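Local coordinates for projannalysin (Methanocaldococcus jannaschii, PDB 4JIX), which is the zymogen of jannalysin, a small soluble zinc metallopeptidase (minigluzincin) that cleaves peptide bonds once activated, at the interface of chains A and B. Residues are numbered along the deposited sequence; one frame, centred on the assembly and turned at random. Chains: chain A/B, Projannalysin.

Contact 1: the interface of chains A and B. Residues chain A 41, 67-68, 71-72; chain B 112.
B:Ile112, the last residue of its chain, lies across the active-site helix of chain A and meets A:His71 and A:Glu72 there. The apolar part of the contact comes from its side chain. The CG1 methylene sits over the centre of the A:His71 imidazole, 4.0 Å above the ring plane, while the terminal methyl CD1 runs on to the root of the ring, 3.7 Å from CG of A:His71. CG1 stands between the backbone N and the carbonyl carbon (chi1 71°), the crowded rotamer, and the chain beyond is stretched out, which carries CD1 along the face of the histidine. The other branch points away from the ring: CG2 approaches CG2 of A:Ile68 at 4.1 Å, the two side chains crossing at about a right angle.

The polar and backbone part is made by the C-terminal carboxylate and its surroundings. Its O lies 2.6 Å from OE2 of A:Glu72, a close approach of two carboxylate oxygens that the distance alone does not make a hydrogen bond. The same O is 3.7 Å from CD2 of A:His71. A bend at chi2 (-59°) folds A:Glu72 back towards this terminus. The carbonyl O of A:Ala41 makes a van der Waals contact with the backbone of B:Ile112, 3.6 Å from its CA.

A:His71 is a zinc ligand and A:Glu72 the general base of the HEXXH motif, so a partner's C-terminus planted here probably blocks substrate access, in keeping with a zymogen.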
# COMPACT_ATOMS: atom_id res chain seq x y z
N ALA A 41 3.68 -8.33 -2.39
CA ALA A 41 4.50 -8.90 -3.46
C ALA A 41 5.97 -9.00 -3.05
O ALA A 41 6.47 -8.20 -2.28
CB ALA A 41 4.38 -8.09 -4.74
N TYR A 67 1.85 -2.25 -11.98
CA TYR A 67 2.87 -1.46 -11.28
C TYR A 67 3.65 -2.30 -10.26
O TYR A 67 4.88 -2.15 -10.16
CB TYR A 67 2.22 -0.25 -10.57
CG TYR A 67 3.25 0.70 -9.98
CD1 TYR A 67 3.81 1.72 -10.74
CD2 TYR A 67 3.71 0.54 -8.67
CE1 TYR A 67 4.79 2.57 -10.22
CE2 TYR A 67 4.69 1.38 -8.13
CZ TYR A 67 5.21 2.41 -8.91
OH TYR A 67 6.18 3.24 -8.41
N ILE A 68 2.93 -3.13 -9.48
CA ILE A 68 3.48 -3.99 -8.43
C ILE A 68 4.42 -5.03 -9.06
O ILE A 68 5.54 -5.21 -8.58
CB ILE A 68 2.31 -4.66 -7.64
CG1 ILE A 68 1.59 -3.64 -6.70
CG2 ILE A 68 2.76 -5.89 -6.85
CD1 ILE A 68 0.13 -4.14 -6.25
N HIS A 71 7.56 -3.44 -10.54
CA HIS A 71 8.54 -3.16 -9.49
C HIS A 71 9.44 -4.39 -9.24
O HIS A 71 10.66 -4.28 -9.27
CB HIS A 71 7.86 -2.73 -8.16
CG HIS A 71 8.85 -2.37 -7.09
ND1 HIS A 71 9.20 -1.05 -6.84
CD2 HIS A 71 9.57 -3.17 -6.26
CE1 HIS A 71 10.08 -1.08 -5.85
NE2 HIS A 71 10.37 -2.34 -5.50
N GLU A 72 8.83 -5.56 -9.00
CA GLU A 72 9.60 -6.78 -8.71
C GLU A 72 10.49 -7.22 -9.87
O GLU A 72 11.59 -7.73 -9.65
CB GLU A 72 8.67 -7.96 -8.38
CG GLU A 72 7.60 -7.65 -7.35
CD GLU A 72 8.13 -7.21 -6.01
OE1 GLU A 72 9.31 -7.46 -5.71
OE2 GLU A 72 7.36 -6.55 -5.27
N ILE B 112 6.03 -3.99 -1.19
CA ILE B 112 6.50 -4.59 -2.45
C ILE B 112 8.03 -4.54 -2.55
O ILE B 112 8.58 -5.30 -3.38
CB ILE B 112 5.81 -3.91 -3.68
CG1 ILE B 112 6.32 -2.46 -3.92
CG2 ILE B 112 4.27 -3.94 -3.55
CD1 ILE B 112 5.76 -1.76 -5.21
OXT ILE B 112 8.67 -3.77 -1.80

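Contact 2: the interface of chains A and B. Residues chain A 40, 67, 104, 107-108, 111; chain B 104, 107-108, 111-112.
The A:Glu104 carboxylate has B:Ile108 over one face, and the phenol OH of A:Tyr67 reaches OE2 obliquely from the other side. The CG2 methyl of B:Ile108 lies 3.9 Å from CD of A:Glu104; OH of A:Tyr67 is hydrogen-bonded to OE2 at 2.5 Å and rises 43° out of the carboxylate plane. The phenol ring itself only skirts the partner, with CE2 4.4 Å from CD1 of B:Ile112. The aliphatic stem of A:Glu104, extended beyond CG, lies against the CG1 branch of B:Ile108, with CB 3.6 Å from CG1.

The two Ile108 side chains differ despite the two-fold symmetry. In chain B a bend at chi2 (-69°) turns CD1 towards A:Ile107, whose CG2 is 3.8 Å away. In chain A the side chain is extended and its CD1 reaches CB of B:Glu104 at 3.7 Å, the pair crossing at about a right angle. Near the symmetry axis A:Leu111 and B:Leu111 meet tip to tip through their CD1 methyls.

At the rim, the amide N of A:Ile40 donates a nearly straight hydrogen bond (163° at H) to the carbonyl O of B:Leu111, 2.9 Å away. CG1 of A:Ile40 also packs 3.5 Å from CG2 of B:Ile112.

In the fold, the contact pairs helix 97-111 of one subunit with its mate, while A:Ile40, just before strand 41-44, catches the helix end of chain B.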
# COMPACT_ATOMS: atom_id res chain seq x y z
N ILE A 40 2.60 -7.69 -0.05
CA ILE A 40 1.61 -7.90 -1.09
C ILE A 40 2.34 -8.51 -2.32
O ILE A 40 1.72 -9.16 -3.15
CB ILE A 40 0.73 -6.67 -1.41
CG1 ILE A 40 1.52 -5.51 -2.01
CG2 ILE A 40 -0.07 -6.25 -0.15
CD1 ILE A 40 0.63 -4.22 -2.45
N TYR A 67 1.85 -2.25 -11.98
CA TYR A 67 2.87 -1.46 -11.28
C TYR A 67 3.65 -2.30 -10.26
O TYR A 67 4.88 -2.15 -10.16
CB TYR A 67 2.22 -0.25 -10.57
CG TYR A 67 3.25 0.70 -9.98
CD1 TYR A 67 3.81 1.72 -10.74
CD2 TYR A 67 3.71 0.54 -8.67
CE1 TYR A 67 4.79 2.57 -10.22
CE2 TYR A 67 4.69 1.38 -8.13
CZ TYR A 67 5.21 2.41 -8.91
OH TYR A 67 6.18 3.24 -8.41
N GLU A 104 1.21 4.63 -6.38
CA GLU A 104 1.60 4.17 -5.04
C GLU A 104 0.60 4.64 -3.99
O GLU A 104 0.27 3.87 -3.08
CB GLU A 104 3.02 4.64 -4.70
CG GLU A 104 4.08 3.82 -5.44
CD GLU A 104 5.50 4.32 -5.33
OE1 GLU A 104 5.74 5.32 -4.61
OE2 GLU A 104 6.39 3.68 -5.93
N ILE A 107 -2.45 2.34 -4.19
CA ILE A 107 -2.12 1.07 -3.53
C ILE A 107 -2.29 1.24 -2.01
O ILE A 107 -2.99 0.45 -1.36
CB ILE A 107 -0.70 0.59 -3.91
CG1 ILE A 107 -0.67 0.20 -5.43
CG2 ILE A 107 -0.24 -0.59 -2.99
CD1 ILE A 107 0.79 0.05 -6.04
N ILE A 108 -1.68 2.29 -1.45
CA ILE A 108 -1.77 2.54 -0.00
C ILE A 108 -3.24 2.67 0.42
O ILE A 108 -3.64 2.04 1.41
CB ILE A 108 -0.94 3.82 0.37
CG1 ILE A 108 0.58 3.53 0.22
CG2 ILE A 108 -1.25 4.28 1.82
CD1 ILE A 108 1.47 4.75 0.14
N LEU A 111 -5.49 -0.22 1.12
CA LEU A 111 -5.18 -0.97 2.34
C LEU A 111 -5.42 -0.20 3.63
O LEU A 111 -5.51 -0.82 4.69
CB LEU A 111 -3.72 -1.45 2.29
CG LEU A 111 -3.37 -2.26 1.02
CD1 LEU A 111 -1.88 -2.33 0.81
CD2 LEU A 111 -3.96 -3.65 1.09
N GLU B 104 5.00 7.73 2.65
CA GLU B 104 4.28 6.95 1.63
C GLU B 104 5.22 6.05 0.86
O GLU B 104 4.87 4.91 0.61
CB GLU B 104 3.49 7.86 0.68
CG GLU B 104 2.25 8.42 1.37
CD GLU B 104 1.71 9.73 0.83
OE1 GLU B 104 2.12 10.17 -0.27
OE2 GLU B 104 0.84 10.32 1.52
N ILE B 107 6.18 3.11 3.23
CA ILE B 107 5.08 2.13 3.33
C ILE B 107 5.09 1.21 2.08
O ILE B 107 4.97 -0.00 2.22
CB ILE B 107 3.71 2.82 3.56
CG1 ILE B 107 3.64 3.48 4.98
CG2 ILE B 107 2.54 1.81 3.34
CD1 ILE B 107 2.42 4.43 5.19
N ILE B 108 5.23 1.79 0.88
CA ILE B 108 5.27 1.01 -0.37
C ILE B 108 6.46 0.03 -0.37
O ILE B 108 6.31 -1.12 -0.78
CB ILE B 108 5.32 1.96 -1.61
CG1 ILE B 108 3.95 2.62 -1.83
CG2 ILE B 108 5.80 1.23 -2.89
CD1 ILE B 108 2.77 1.64 -2.33
N LEU B 111 5.72 -3.01 1.49
CA LEU B 111 4.70 -3.88 0.87
C LEU B 111 5.18 -4.62 -0.37
O LEU B 111 4.71 -5.73 -0.62
CB LEU B 111 3.47 -3.05 0.48
CG LEU B 111 2.69 -2.40 1.62
CD1 LEU B 111 1.69 -1.40 1.09
CD2 LEU B 111 2.06 -3.42 2.53
N ILE B 112 6.03 -3.99 -1.19
CA ILE B 112 6.50 -4.59 -2.45
C ILE B 112 8.03 -4.54 -2.55
O ILE B 112 8.58 -5.30 -3.38
CB ILE B 112 5.81 -3.91 -3.68
CG1 ILE B 112 6.32 -2.46 -3.92
CG2 ILE B 112 4.27 -3.94 -3.55
CD1 ILE B 112 5.76 -1.76 -5.21
OXT ILE B 112 8.67 -3.77 -1.80

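Contact 1 and contact 2 are neighbours, their C-alpha centres about 8 Å apart, and both include A:Tyr67 and B:Ile112. B:Ile112 joins them: contact 2 packs the C-terminal helices 97-111 and holds the end of the chain B helix, and the chain then finishes in contact 1 on the metal-binding helix 62-78. Pairing of the helices thus appears to aim the terminus. By the two-fold symmetry each subunit does the same to its partner, which suggests a reciprocally blocked dimer, although the structure alone does not show that this dimer forms in the cell.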